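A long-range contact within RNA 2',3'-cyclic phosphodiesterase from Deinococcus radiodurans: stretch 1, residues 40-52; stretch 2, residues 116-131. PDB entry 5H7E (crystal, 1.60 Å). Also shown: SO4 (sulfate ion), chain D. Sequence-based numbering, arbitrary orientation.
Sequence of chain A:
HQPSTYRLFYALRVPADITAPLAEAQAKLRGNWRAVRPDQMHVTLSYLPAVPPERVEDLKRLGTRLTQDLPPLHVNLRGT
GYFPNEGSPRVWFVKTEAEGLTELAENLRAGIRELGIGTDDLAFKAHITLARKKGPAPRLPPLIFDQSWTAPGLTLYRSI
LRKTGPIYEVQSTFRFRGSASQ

Stretch 1 40-52: QMHVTLSYLPAVP
Stretch 2 (116-131) GIGTDDLAFKAHITLA

Two segments whose touching residues are at least 66 apart in sequence are joined here by a water-bridged strand crossing, then a direct clamp of backbone and aspartate hydrogen bonds, then a second water-bridged end, with apolar side chains packed alongside; together they bury 793 Å².

The strand around His42 to Thr44 runs at 123° to strand 127-131, their axes approaching to 5.7 Å. Val43 lies opposite Ile128, CA to CA 5.2 Å, yet water does much of the bridging. Water 2 accepts from Thr129 N (2.9 Å) and lies 2.7 Å from His42 O; water 3 accepts from Thr44 N (2.9 Å) and lies 2.7 Å from His127 O; water 4 accepts from His127 N (3.2 Å) and lies 2.8 Å from Thr44 O. Beside this row of waters, Val43 CA points its hydrogen at His127 O (3.6 Å, 163°).

Branched and flexible apolar residues fill the buried side. Val43 (t) places CG2 3.7 Å from CG1 of Ile128 (m, t), and Met41, extended as m, t, t, sets CB 3.9 Å from Ile128 CG2 and reaches with CE to 4.2 Å from Leu130 CD2. Phe124 (t, chi2 67°) points toward the first stretch and meets Thr44 O with its ring edge, CE1 to O 3.4 Å.

A sulfate, probably from the crystallisation liquor, gathers polar side chains from both strands. His127 (p, chi2 -79°) donates from NE2 to sulfate O2 (3.0 Å), its ring fixed by ND1 donating to Lys125 O (2.7 Å); Thr129 OG1 (m) donates to the same O2 at 2.9 Å. Thr44, also m, brings OG1 within 3.1 Å of sulfate O4.

Past the corner that stretch 1 turns at Leu45, its partner is the loop that precedes strand 127-131, and water gives way to direct bonds. Asp121 (m, chi2 -39°) uses both carboxylate oxygens: OD1 accepts from Tyr47 N (2.9 Å, 164°) and OD2 from Ser46 OG (t, 2.8 Å). A short acid suits this place because it satisfies a backbone amide and a hydroxyl at once. Asp120 N returns a bond to Tyr47 O (2.9 Å, 146°), while Tyr47 (t, chi2 62°) lays CD2 3.8 Å from Asp120 CB.

The far end closes in the same mixed style. Ile117 (m, t) points toward the first stretch, its CG2 lying 3.8 Å from Leu48 CD2 and 4.0 Å from Val51 CG2. Alongside, water 6 links Ala50 N (2.9 Å) to Gly118 O (2.8 Å), and water 5 links Gly118 N (2.9 Å) to Ala50 O (3.2 Å).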

# COMPACT_ATOMS: atom_id res chain seq x y z
N GLN A 40 -7.37 -4.14 6.14
CA GLN A 40 -6.57 -4.45 4.96
C GLN A 40 -6.12 -3.19 4.18
O GLN A 40 -5.41 -3.31 3.18
CB GLN A 40 -7.37 -5.34 3.98
CG GLN A 40 -7.79 -6.78 4.40
CD GLN A 40 -8.66 -7.48 3.31
OE1 GLN A 40 -9.71 -6.95 2.81
NE2 GLN A 40 -8.23 -8.67 2.93
N MET A 41 -6.58 -2.00 4.56
CA MET A 41 -6.29 -0.80 3.77
C MET A 41 -4.87 -0.30 4.04
O MET A 41 -4.45 -0.16 5.19
CB MET A 41 -7.28 0.31 4.12
CG MET A 41 -8.70 0.02 3.60
SD MET A 41 -9.84 1.31 4.17
CE MET A 41 -11.38 0.71 3.45
N HIS A 42 -4.13 -0.04 2.98
CA HIS A 42 -2.77 0.42 3.14
C HIS A 42 -2.35 1.08 1.83
O HIS A 42 -3.02 0.94 0.79
CB HIS A 42 -1.80 -0.73 3.50
CG HIS A 42 -1.92 -1.85 2.57
ND1 HIS A 42 -2.55 -3.03 2.92
CD2 HIS A 42 -1.45 -2.03 1.32
CE1 HIS A 42 -2.53 -3.85 1.88
NE2 HIS A 42 -1.90 -3.25 0.89
N VAL A 43 -1.25 1.84 1.91
CA VAL A 43 -0.66 2.47 0.71
C VAL A 43 0.60 1.67 0.34
O VAL A 43 1.61 1.78 1.03
CB VAL A 43 -0.27 3.92 0.97
CG1 VAL A 43 0.33 4.54 -0.31
CG2 VAL A 43 -1.45 4.80 1.45
N THR A 44 0.50 0.80 -0.68
CA THR A 44 1.63 -0.07 -1.02
C THR A 44 2.71 0.71 -1.74
O THR A 44 2.42 1.49 -2.65
CB THR A 44 1.15 -1.18 -1.91
OG1 THR A 44 0.13 -1.89 -1.22
CG2 THR A 44 2.32 -2.21 -2.24
N LEU A 45 3.97 0.48 -1.36
CA LEU A 45 5.11 1.06 -2.06
C LEU A 45 5.85 0.05 -2.95
O LEU A 45 6.38 0.43 -3.99
CB LEU A 45 6.10 1.65 -1.05
CG LEU A 45 5.70 3.00 -0.41
CD1 LEU A 45 4.71 2.90 0.63
CD2 LEU A 45 6.94 3.74 0.15
N SER A 46 5.90 -1.22 -2.54
CA SER A 46 6.49 -2.24 -3.38
C SER A 46 5.98 -3.59 -2.90
O SER A 46 5.81 -3.81 -1.70
CB SER A 46 8.02 -2.22 -3.29
OG SER A 46 8.54 -3.14 -4.26
N TYR A 47 5.73 -4.48 -3.85
CA TYR A 47 5.25 -5.83 -3.56
C TYR A 47 6.30 -6.83 -4.00
O TYR A 47 6.79 -6.76 -5.12
CB TYR A 47 3.91 -6.06 -4.29
CG TYR A 47 3.45 -7.47 -4.27
CD1 TYR A 47 3.18 -8.11 -3.09
CD2 TYR A 47 3.31 -8.18 -5.46
CE1 TYR A 47 2.79 -9.43 -3.07
CE2 TYR A 47 2.89 -9.51 -5.45
CZ TYR A 47 2.65 -10.11 -4.26
OH TYR A 47 2.23 -11.44 -4.26
N LEU A 48 6.62 -7.76 -3.10
CA LEU A 48 7.71 -8.74 -3.27
C LEU A 48 7.10 -10.12 -3.16
O LEU A 48 6.93 -10.66 -2.04
CB LEU A 48 8.76 -8.52 -2.17
CG LEU A 48 9.48 -7.15 -2.15
CD1 LEU A 48 8.65 -6.02 -1.58
CD2 LEU A 48 10.71 -7.26 -1.27
N PRO A 49 6.82 -10.77 -4.27
CA PRO A 49 5.98 -11.98 -4.22
C PRO A 49 6.65 -13.20 -3.64
O PRO A 49 5.95 -14.14 -3.23
CB PRO A 49 5.62 -12.22 -5.69
CG PRO A 49 6.69 -11.48 -6.47
CD PRO A 49 7.04 -10.29 -5.65
N ALA A 50 8.00 -13.28 -3.63
CA ALA A 50 8.62 -14.58 -3.29
C ALA A 50 10.00 -14.31 -2.68
O ALA A 50 11.04 -14.51 -3.32
CB ALA A 50 8.71 -15.51 -4.52
N VAL A 51 10.03 -13.89 -1.43
CA VAL A 51 11.29 -13.52 -0.76
C VAL A 51 11.78 -14.71 0.04
O VAL A 51 11.06 -15.17 0.94
CB VAL A 51 11.10 -12.30 0.14
CG1 VAL A 51 12.42 -11.93 0.74
CG2 VAL A 51 10.50 -11.11 -0.67
N PRO A 52 12.99 -15.20 -0.20
CA PRO A 52 13.55 -16.23 0.67
C PRO A 52 13.70 -15.68 2.07
O PRO A 52 14.13 -14.54 2.26
CB PRO A 52 14.90 -16.55 0.02
CG PRO A 52 14.83 -15.97 -1.40
CD PRO A 52 13.90 -14.80 -1.30
N GLY A 116 19.00 -7.81 -5.34
CA GLY A 116 18.69 -9.02 -6.10
C GLY A 116 17.45 -9.74 -5.62
O GLY A 116 17.39 -10.96 -5.71
N ILE A 117 16.50 -9.01 -5.07
CA ILE A 117 15.24 -9.55 -4.59
C ILE A 117 14.15 -9.13 -5.57
O ILE A 117 14.13 -7.99 -6.03
CB ILE A 117 14.96 -9.03 -3.17
CG1 ILE A 117 16.05 -9.59 -2.23
CG2 ILE A 117 13.52 -9.36 -2.68
CD1 ILE A 117 15.97 -8.94 -0.89
N GLY A 118 13.25 -10.06 -5.90
CA GLY A 118 12.26 -9.80 -6.94
C GLY A 118 11.08 -8.94 -6.48
O GLY A 118 10.60 -9.03 -5.35
N THR A 119 10.62 -8.09 -7.39
CA THR A 119 9.42 -7.31 -7.16
C THR A 119 8.38 -7.65 -8.20
O THR A 119 8.65 -8.30 -9.19
CB THR A 119 9.68 -5.81 -7.23
OG1 THR A 119 10.42 -5.55 -8.42
CG2 THR A 119 10.51 -5.38 -6.04
N ASP A 120 7.15 -7.18 -7.96
CA ASP A 120 6.10 -7.41 -8.94
C ASP A 120 5.22 -6.17 -8.92
O ASP A 120 4.04 -6.22 -8.52
CB ASP A 120 5.31 -8.67 -8.61
CG ASP A 120 4.22 -8.97 -9.62
OD1 ASP A 120 4.36 -8.63 -10.78
OD2 ASP A 120 3.22 -9.59 -9.21
N ASP A 121 5.80 -5.06 -9.39
CA ASP A 121 5.19 -3.73 -9.31
C ASP A 121 4.80 -3.24 -10.69
O ASP A 121 5.38 -3.62 -11.72
CB ASP A 121 6.16 -2.70 -8.71
CG ASP A 121 6.55 -3.01 -7.28
OD1 ASP A 121 5.67 -3.47 -6.52
OD2 ASP A 121 7.73 -2.81 -6.92
N LEU A 122 3.76 -2.40 -10.69
CA LEU A 122 3.46 -1.53 -11.83
C LEU A 122 4.01 -0.13 -11.54
O LEU A 122 4.54 0.15 -10.45
CB LEU A 122 1.95 -1.49 -12.09
CG LEU A 122 1.26 -2.85 -12.34
CD1 LEU A 122 -0.24 -2.67 -12.50
CD2 LEU A 122 1.86 -3.53 -13.55
N ALA A 123 3.90 0.79 -12.50
CA ALA A 123 4.31 2.17 -12.27
C ALA A 123 3.69 2.68 -10.99
O ALA A 123 2.52 2.41 -10.72
CB ALA A 123 3.88 3.05 -13.46
N PHE A 124 4.48 3.38 -10.17
CA PHE A 124 4.00 3.79 -8.85
C PHE A 124 2.95 4.89 -8.98
O PHE A 124 3.20 5.91 -9.62
CB PHE A 124 5.13 4.29 -7.96
CG PHE A 124 4.67 4.68 -6.60
CD1 PHE A 124 4.20 3.72 -5.73
CD2 PHE A 124 4.71 5.99 -6.19
CE1 PHE A 124 3.76 4.04 -4.47
CE2 PHE A 124 4.31 6.35 -4.92
CZ PHE A 124 3.78 5.37 -4.07
N LYS A 125 1.80 4.67 -8.37
CA LYS A 125 0.69 5.62 -8.34
C LYS A 125 0.09 5.42 -6.97
O LYS A 125 -0.68 4.47 -6.78
CB LYS A 125 -0.35 5.34 -9.42
CG LYS A 125 0.18 5.31 -10.84
CD LYS A 125 0.54 6.65 -11.37
CE LYS A 125 1.20 6.48 -12.76
NZ LYS A 125 0.41 5.54 -13.62
N ALA A 126 0.44 6.27 -6.01
CA ALA A 126 0.06 6.01 -4.63
C ALA A 126 -1.45 6.02 -4.47
O ALA A 126 -2.14 6.95 -4.91
CB ALA A 126 0.65 7.09 -3.72
N HIS A 127 -1.97 4.99 -3.81
CA HIS A 127 -3.42 4.89 -3.65
C HIS A 127 -3.71 3.95 -2.49
O HIS A 127 -2.84 3.17 -2.05
CB HIS A 127 -4.10 4.32 -4.90
CG HIS A 127 -3.67 2.91 -5.21
ND1 HIS A 127 -2.47 2.63 -5.83
CD2 HIS A 127 -4.28 1.71 -5.00
CE1 HIS A 127 -2.36 1.31 -5.99
NE2 HIS A 127 -3.44 0.73 -5.50
N ILE A 128 -4.97 4.02 -2.02
CA ILE A 128 -5.54 3.00 -1.13
C ILE A 128 -6.63 2.32 -1.94
O ILE A 128 -7.62 2.96 -2.33
CB ILE A 128 -6.12 3.61 0.14
CG1 ILE A 128 -5.04 4.36 0.90
CG2 ILE A 128 -6.81 2.53 0.98
CD1 ILE A 128 -5.66 5.31 2.00
N THR A 129 -6.50 1.00 -2.15
CA THR A 129 -7.57 0.25 -2.81
C THR A 129 -8.78 0.10 -1.90
O THR A 129 -8.67 -0.25 -0.71
CB THR A 129 -7.03 -1.12 -3.22
OG1 THR A 129 -5.99 -0.88 -4.17
CG2 THR A 129 -8.12 -2.04 -3.79
N LEU A 130 -9.94 0.36 -2.47
CA LEU A 130 -11.19 0.31 -1.74
C LEU A 130 -12.04 -0.90 -2.10
O LEU A 130 -12.86 -1.37 -1.28
CB LEU A 130 -12.01 1.57 -2.04
CG LEU A 130 -11.25 2.86 -1.67
CD1 LEU A 130 -12.11 4.02 -2.12
CD2 LEU A 130 -10.98 2.89 -0.09
N ALA A 131 -11.92 -1.39 -3.33
CA ALA A 131 -12.79 -2.48 -3.75
C ALA A 131 -12.15 -3.14 -4.95
O ALA A 131 -11.37 -2.52 -5.66
CB ALA A 131 -14.20 -1.99 -4.10
S SO4 D . -2.80 -2.66 -3.84
O1 SO4 D . -2.53 -4.07 -4.01
O2 SO4 D . -3.53 -2.21 -5.04
O3 SO4 D . -3.55 -2.57 -2.60
O4 SO4 D . -1.61 -1.89 -3.74
O HOH W 1 -6.15 -1.11 0.47
O HOH W 2 -4.09 -0.42 -1.28
O HOH W 3 -1.64 0.78 -2.61
O HOH W 4 0.11 2.60 -3.84
O HOH W 5 13.36 -12.51 -4.32
O HOH W 6 10.20 -11.64 -4.56